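Local coordinates for tyrosine recombinase XerH (Helicobacter pylori, PDB 5JK0), which cuts and rejoins recombining DNA molecules as a site-specific tyrosine recombinase and takes part in chromosome segregation, at residues L172-N177 / R303-G308; I208-M213 / V247-F252. One frame throughout, in Å; residues are numbered along the deposited sequence.

Contact 1 (L172-N177 / R303-G308); sequences LPTHLN and RREKNG. With nucleotides of chain G.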
loop_
_atom_site.group_PDB
_atom_site.type_symbol
_atom_site.label_atom_id
_atom_site.label_comp_id
_atom_site.label_asym_id
_atom_site.label_seq_id
_atom_site.Cartn_x
_atom_site.Cartn_y
_atom_site.Cartn_z
ATOM N N LEU D 172 7.249 0.179 17.505
ATOM C CA LEU D 172 6.852 0.789 18.769
ATOM C C LEU D 172 7.530 2.147 18.952
ATOM O O LEU D 172 8.743 2.263 18.786
ATOM C CB LEU D 172 7.191 -0.141 19.936
ATOM C CG LEU D 172 6.386 0.021 21.226
ATOM C CD1 LEU D 172 4.906 -0.191 20.955
ATOM C CD2 LEU D 172 6.877 -0.950 22.287
ATOM N N PRO D 173 6.740 3.181 19.289
ATOM C CA PRO D 173 7.241 4.549 19.472
ATOM C C PRO D 173 8.299 4.658 20.569
ATOM O O PRO D 173 8.402 3.767 21.412
ATOM C CB PRO D 173 5.982 5.334 19.857
ATOM C CG PRO D 173 4.853 4.537 19.301
ATOM C CD PRO D 173 5.277 3.107 19.439
ATOM N N THR D 174 9.070 5.742 20.545
ATOM C CA THR D 174 10.115 5.980 21.538
ATOM C C THR D 174 9.532 6.007 22.947
ATOM O O THR D 174 8.519 6.664 23.193
ATOM C CB THR D 174 10.860 7.304 21.268
ATOM O OG1 THR D 174 11.394 7.294 19.939
ATOM C CG2 THR D 174 11.994 7.496 22.265
ATOM N N HIS D 175 10.174 5.292 23.866
ATOM C CA HIS D 175 9.654 5.152 25.221
ATOM C C HIS D 175 10.715 4.678 26.209
ATOM O O HIS D 175 11.831 4.326 25.824
ATOM C CB HIS D 175 8.482 4.171 25.233
ATOM C CG HIS D 175 8.868 2.775 24.857
ATOM N ND1 HIS D 175 8.985 2.363 23.547
ATOM C CD2 HIS D 175 9.177 1.699 25.618
ATOM C CE1 HIS D 175 9.342 1.091 23.517
ATOM N NE2 HIS D 175 9.466 0.665 24.761
ATOM N N LEU D 176 10.346 4.670 27.485
ATOM C CA LEU D 176 11.194 4.128 28.538
ATOM C C LEU D 176 10.545 2.877 29.120
ATOM O O LEU D 176 9.343 2.868 29.382
ATOM C CB LEU D 176 11.422 5.163 29.643
ATOM C CG LEU D 176 11.958 6.537 29.239
ATOM C CD1 LEU D 176 11.955 7.480 30.434
ATOM C CD2 LEU D 176 13.353 6.419 28.655
ATOM N N ASN D 177 11.330 1.825 29.320
ATOM C CA ASN D 177 10.805 0.610 29.935
ATOM C C ASN D 177 10.641 0.789 31.441
ATOM O O ASN D 177 10.869 1.878 31.969
ATOM C CB ASN D 177 11.704 -0.593 29.627
ATOM C CG ASN D 177 13.155 -0.360 30.009
ATOM O OD1 ASN D 177 13.458 0.155 31.084
ATOM N ND2 ASN D 177 14.064 -0.746 29.122
ATOM N N ARG D 303 18.880 9.903 27.313
ATOM C CA ARG D 303 18.678 10.697 26.104
ATOM C C ARG D 303 18.504 9.823 24.867
ATOM O O ARG D 303 19.276 8.892 24.640
ATOM C CB ARG D 303 19.849 11.660 25.900
ATOM C CG ARG D 303 19.721 12.532 24.665
ATOM C CD ARG D 303 20.829 13.569 24.596
ATOM N NE ARG D 303 20.659 14.465 23.457
ATOM C CZ ARG D 303 19.881 15.542 23.464
ATOM N NH1 ARG D 303 19.194 15.861 24.553
ATOM N NH2 ARG D 303 19.786 16.299 22.379
ATOM N N ARG D 304 17.486 10.128 24.068
ATOM C CA ARG D 304 17.191 9.341 22.877
ATOM C C ARG D 304 16.470 10.161 21.808
ATOM O O ARG D 304 16.588 11.385 21.772
ATOM C CB ARG D 304 16.362 8.110 23.252
ATOM C CG ARG D 304 15.175 8.404 24.151
ATOM C CD ARG D 304 14.697 7.138 24.839
ATOM N NE ARG D 304 15.727 6.579 25.711
ATOM C CZ ARG D 304 15.653 5.385 26.289
ATOM N NH1 ARG D 304 14.595 4.611 26.085
ATOM N NH2 ARG D 304 16.637 4.960 27.069
ATOM N N GLU D 305 15.727 9.475 20.944
ATOM C CA GLU D 305 15.094 10.101 19.784
ATOM C C GLU D 305 14.105 11.194 20.176
ATOM O O GLU D 305 14.035 12.243 19.534
ATOM C CB GLU D 305 14.384 9.047 18.935
ATOM C CG GLU D 305 15.155 7.750 18.794
ATOM C CD GLU D 305 14.713 6.696 19.794
ATOM O OE1 GLU D 305 15.522 6.327 20.670
ATOM O OE2 GLU D 305 13.557 6.232 19.695
ATOM N N LYS D 306 13.334 10.936 21.226
ATOM C CA LYS D 306 12.396 11.921 21.750
ATOM C C LYS D 306 12.617 12.086 23.247
ATOM O O LYS D 306 12.725 11.101 23.976
ATOM C CB LYS D 306 10.951 11.506 21.466
ATOM C CG LYS D 306 10.620 11.353 19.987
ATOM C CD LYS D 306 10.724 12.678 19.250
ATOM C CE LYS D 306 10.337 12.521 17.788
ATOM N NZ LYS D 306 10.458 13.799 17.034
ATOM N N ASN D 307 12.688 13.332 23.705
ATOM C CA ASN D 307 12.989 13.604 25.104
ATOM C C ASN D 307 11.978 14.538 25.760
ATOM O O ASN D 307 12.333 15.336 26.626
ATOM C CB ASN D 307 14.395 14.194 25.232
ATOM C CG ASN D 307 15.448 13.342 24.548
ATOM O OD1 ASN D 307 15.848 12.299 25.061
ATOM N ND2 ASN D 307 15.907 13.791 23.384
ATOM N N GLY D 308 10.718 14.428 25.354
ATOM C CA GLY D 308 9.677 15.286 25.888
ATOM C C GLY D 308 8.660 14.553 26.739
ATOM O O GLY D 308 8.821 13.370 27.038
ATOM P P DA G 24 12.386 16.172 20.246
ATOM O OP1 DA G 24 13.090 15.273 19.306
ATOM O OP2 DA G 24 12.260 15.784 21.668
ATOM O "O5'" DA G 24 13.060 17.623 20.174
ATOM C "C5'" DA G 24 13.373 18.187 18.907
ATOM C "C4'" DA G 24 13.674 19.674 19.011
ATOM O "O4'" DA G 24 12.448 20.423 19.234
ATOM C "C3'" DA G 24 14.631 20.090 20.140
ATOM O "O3'" DA G 24 15.616 20.963 19.612
ATOM C "C2'" DA G 24 13.713 20.837 21.109
ATOM C "C1'" DA G 24 12.746 21.462 20.125
ATOM N N9 DA G 24 11.513 21.969 20.720
ATOM C C8 DA G 24 10.869 21.499 21.831
ATOM N N7 DA G 24 9.779 22.166 22.133
ATOM C C5 DA G 24 9.705 23.143 21.152
ATOM C C6 DA G 24 8.780 24.178 20.907
ATOM N N6 DA G 24 7.705 24.401 21.670
ATOM N N1 DA G 24 9.001 24.974 19.841
ATOM C C2 DA G 24 10.076 24.749 19.077
ATOM N N3 DA G 24 11.014 23.814 19.208
ATOM C C4 DA G 24 10.767 23.036 20.275
ATOM P P DC G 23 6.511 17.085 23.338
ATOM O OP1 DC G 23 6.969 15.878 24.061
ATOM O OP2 DC G 23 6.454 18.381 24.052
ATOM O "O5'" DC G 23 7.426 17.266 22.039
ATOM C "C5'" DC G 23 7.505 16.217 21.080
ATOM C "C4'" DC G 23 8.517 16.543 19.995
ATOM O "O4'" DC G 23 8.027 17.643 19.186
ATOM C "C3'" DC G 23 9.895 16.967 20.500
ATOM O "O3'" DC G 23 10.906 16.409 19.669
ATOM C "C2'" DC G 23 9.852 18.489 20.392
ATOM C "C1'" DC G 23 8.975 18.687 19.164
ATOM N N1 DC G 23 8.236 19.984 19.154
ATOM C C2 DC G 23 8.546 20.951 18.193
ATOM O O2 DC G 23 9.438 20.718 17.368
ATOM N N3 DC G 23 7.858 22.121 18.194
ATOM C C4 DC G 23 6.901 22.332 19.098
ATOM N N4 DC G 23 6.252 23.501 19.060
ATOM C C5 DC G 23 6.572 21.359 20.086
ATOM C C6 DC G 23 7.256 20.209 20.076
#

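Contact 2 (I208-M213 / V247-F252); sequences IVFTGM and VMLKAF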
loop_
_atom_site.group_PDB
_atom_site.type_symbol
_atom_site.label_atom_id
_atom_site.label_comp_id
_atom_site.label_asym_id
_atom_site.label_seq_id
_atom_site.Cartn_x
_atom_site.Cartn_y
_atom_site.Cartn_z
ATOM N N ILE D 208 2.361 13.733 35.121
ATOM C CA ILE D 208 2.421 13.303 33.727
ATOM C C ILE D 208 2.922 11.866 33.608
ATOM O O ILE D 208 2.364 11.065 32.858
ATOM C CB ILE D 208 3.330 14.230 32.894
ATOM C CG1 ILE D 208 2.720 15.631 32.810
ATOM C CG2 ILE D 208 3.543 13.664 31.498
ATOM C CD1 ILE D 208 3.503 16.584 31.938
ATOM N N VAL D 209 3.971 11.542 34.359
ATOM C CA VAL D 209 4.565 10.209 34.316
ATOM C C VAL D 209 3.577 9.125 34.744
ATOM O O VAL D 209 3.453 8.091 34.086
ATOM C CB VAL D 209 5.819 10.124 35.213
ATOM C CG1 VAL D 209 6.342 8.696 35.269
ATOM C CG2 VAL D 209 6.897 11.070 34.711
ATOM N N PHE D 210 2.866 9.371 35.839
ATOM C CA PHE D 210 1.991 8.359 36.423
ATOM C C PHE D 210 0.639 8.231 35.718
ATOM O O PHE D 210 0.036 7.160 35.726
ATOM C CB PHE D 210 1.762 8.654 37.907
ATOM C CG PHE D 210 2.975 8.429 38.765
ATOM C CD1 PHE D 210 3.581 7.184 38.819
ATOM C CD2 PHE D 210 3.498 9.456 39.534
ATOM C CE1 PHE D 210 4.695 6.972 39.610
ATOM C CE2 PHE D 210 4.612 9.250 40.329
ATOM C CZ PHE D 210 5.210 8.006 40.367
ATOM N N THR D 211 0.163 9.316 35.114
ATOM C CA THR D 211 -1.143 9.299 34.460
ATOM C C THR D 211 -1.025 9.177 32.944
ATOM O O THR D 211 -1.888 8.590 32.291
ATOM C CB THR D 211 -1.960 10.563 34.794
ATOM O OG1 THR D 211 -1.245 11.728 34.362
ATOM C CG2 THR D 211 -2.215 10.652 36.291
ATOM N N GLY D 212 0.042 9.737 32.386
ATOM C CA GLY D 212 0.267 9.674 30.954
ATOM C C GLY D 212 -0.569 10.671 30.175
ATOM O O GLY D 212 -0.770 10.512 28.973
ATOM N N MET D 213 -1.064 11.699 30.859
ATOM C CA MET D 213 -1.855 12.733 30.200
ATOM C C MET D 213 -0.961 13.611 29.326
ATOM O O MET D 213 0.248 13.693 29.547
ATOM C CB MET D 213 -2.604 13.587 31.229
ATOM C CG MET D 213 -1.713 14.461 32.100
ATOM S SD MET D 213 -2.653 15.513 33.229
ATOM C CE MET D 213 -3.431 14.285 34.276
ATOM N N VAL D 247 -8.913 10.524 35.050
ATOM C CA VAL D 247 -7.777 9.651 35.306
ATOM C C VAL D 247 -7.631 9.453 36.810
ATOM O O VAL D 247 -8.010 10.322 37.598
ATOM C CB VAL D 247 -6.464 10.217 34.722
ATOM C CG1 VAL D 247 -6.521 10.240 33.202
ATOM C CG2 VAL D 247 -6.187 11.607 35.275
ATOM N N MET D 248 -7.093 8.307 37.209
ATOM C CA MET D 248 -6.899 8.024 38.624
ATOM C C MET D 248 -5.418 7.888 38.957
ATOM O O MET D 248 -4.621 7.444 38.132
ATOM C CB MET D 248 -7.654 6.757 39.030
ATOM C CG MET D 248 -9.165 6.879 38.912
ATOM S SD MET D 248 -10.043 5.422 39.510
ATOM C CE MET D 248 -9.615 5.454 41.248
ATOM N N LEU D 249 -5.061 8.278 40.176
ATOM C CA LEU D 249 -3.674 8.260 40.621
ATOM C C LEU D 249 -3.600 8.056 42.130
ATOM O O LEU D 249 -4.282 8.745 42.889
ATOM C CB LEU D 249 -2.969 9.558 40.218
ATOM C CG LEU D 249 -1.585 9.837 40.806
ATOM C CD1 LEU D 249 -0.633 8.688 40.530
ATOM C CD2 LEU D 249 -1.027 11.138 40.250
ATOM N N LYS D 250 -2.775 7.103 42.556
ATOM C CA LYS D 250 -2.597 6.820 43.977
ATOM C C LYS D 250 -2.097 8.054 44.722
ATOM O O LYS D 250 -1.218 8.769 44.242
ATOM C CB LYS D 250 -1.634 5.648 44.175
ATOM C CG LYS D 250 -2.200 4.308 43.730
ATOM C CD LYS D 250 -1.256 3.164 44.064
ATOM C CE LYS D 250 -1.894 1.817 43.762
ATOM N NZ LYS D 250 -0.996 0.683 44.115
ATOM N N ALA D 251 -2.668 8.291 45.899
ATOM C CA ALA D 251 -2.445 9.528 46.641
ATOM C C ALA D 251 -0.994 9.734 47.069
ATOM O O ALA D 251 -0.462 10.837 46.947
ATOM C CB ALA D 251 -3.354 9.568 47.860
ATOM N N PHE D 252 -0.352 8.676 47.556
ATOM C CA PHE D 252 0.980 8.793 48.148
ATOM C C PHE D 252 2.058 9.219 47.148
ATOM O O PHE D 252 3.183 9.529 47.536
ATOM C CB PHE D 252 1.384 7.471 48.807
ATOM C CG PHE D 252 1.691 6.370 47.829
ATOM C CD1 PHE D 252 0.673 5.610 47.279
ATOM C CD2 PHE D 252 2.999 6.091 47.468
ATOM C CE1 PHE D 252 0.954 4.597 46.383
ATOM C CE2 PHE D 252 3.286 5.080 46.572
ATOM C CZ PHE D 252 2.261 4.332 46.030
#

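Contact 1 (L172-N177 / R303-G308)
T174 and E305 meet side chain to side chain where two loops of the tyrosine recombinase catalytic domain join, one of which, R303-G308, reaches the bound DNA. The T174 OG1 hydroxyl, set anti to its own carbonyl carbon (chi1 -56°), donates to E305 OE2; the modelled 2.4 Å is very short, and the exact length is doubtful. The T174 methyl is anti to the backbone N, and CG2 lies 3.7 Å from R304 CD as the two side chains run past one another in opposing senses. The R304 guanidinium is approached from two directions: NH1 makes a weak, bent bond to H175 O (2.8 Å) near the guanidinium plane, while L176 CD2 sits off-centre above one face, nearest NH1 at 3.4 Å.

The same guanidinium is held by further direct partners: NE by L302 O, NH2 by a salt bridge to E180 on helix 178-190, which follows L172-N177. Within that segment, H175 ND1 reaches back to P173 O at 2.6 Å, in the plane of the imidazole. N307 clasps the R304 backbone: R304 N donates to a lone pair of N307 OD1 (2.9 Å), and N307 ND2 donates to R304 O. This clasp leads directly to the DNA backbone, where N307 N points almost straight (178°) at OP2 of DA24 of chain G, 3.2 Å away.

Contact 2 (I208-M213 / V247-F252)
F210 and L249 make the closest apolar contact between the end of helix 198-211 and strand 244-250: L249 CD1 lies 3.6 Å from F210 CB and comes at the ring obliquely. T211 and M213 extend this hydrophobic seam. The T211 methyl is anti to its carbonyl carbon, and CG2 rests 4.1 Å from L249 CB and 4.2 Å from V247 CG2. M213 crosses V247 at about a right angle; its chain bends at chi3 (65°), and the CE placed there lies 4.0 Å from V247 CG2.

Polar groups are served within the helix or by neighbours. T211 OG1 bonds to I207 O one turn back, G212 N closes on I208 O at 2.7 Å, G212 O accepts from R313, and F210 O accepts from W360 NE1 of the third subunit.

Aromatic contacts lie beyond the seam: F210 stacks with H253 and meets the ring of that same W360 of the other chain edge-to-face. The strand, at the outer edge of the sheet within this chain, pairs with 232-238. A helix packed through apolar side chains against a three-stranded antiparallel sheet, next to R214 and R313, predicted active-site arginines, is characteristic of the tyrosine recombinase catalytic domain.

In the fold
Both contacts belong to the catalytic domain, with contact 2 nested along the chain inside the loop that contact 1 closes; their centres lie about 19 Å apart. They exemplify loops tied by specific polar bonds and a helix-sheet contact filled by apolar side chains. Contact 1, partly buried, joins two loops, one reaching the DNA, and relies mainly on charged and polar groups. Contact 2, buried, joins a helix end to a strand by apolar packing. They hold different elements, yet each borders the predicted active site: H175 lies about 7 Å from Y345, and M213 about 5 Å from R214, between nearest side-chain atoms. Each meets another subunit: the second at contact 1, the third at contact 2.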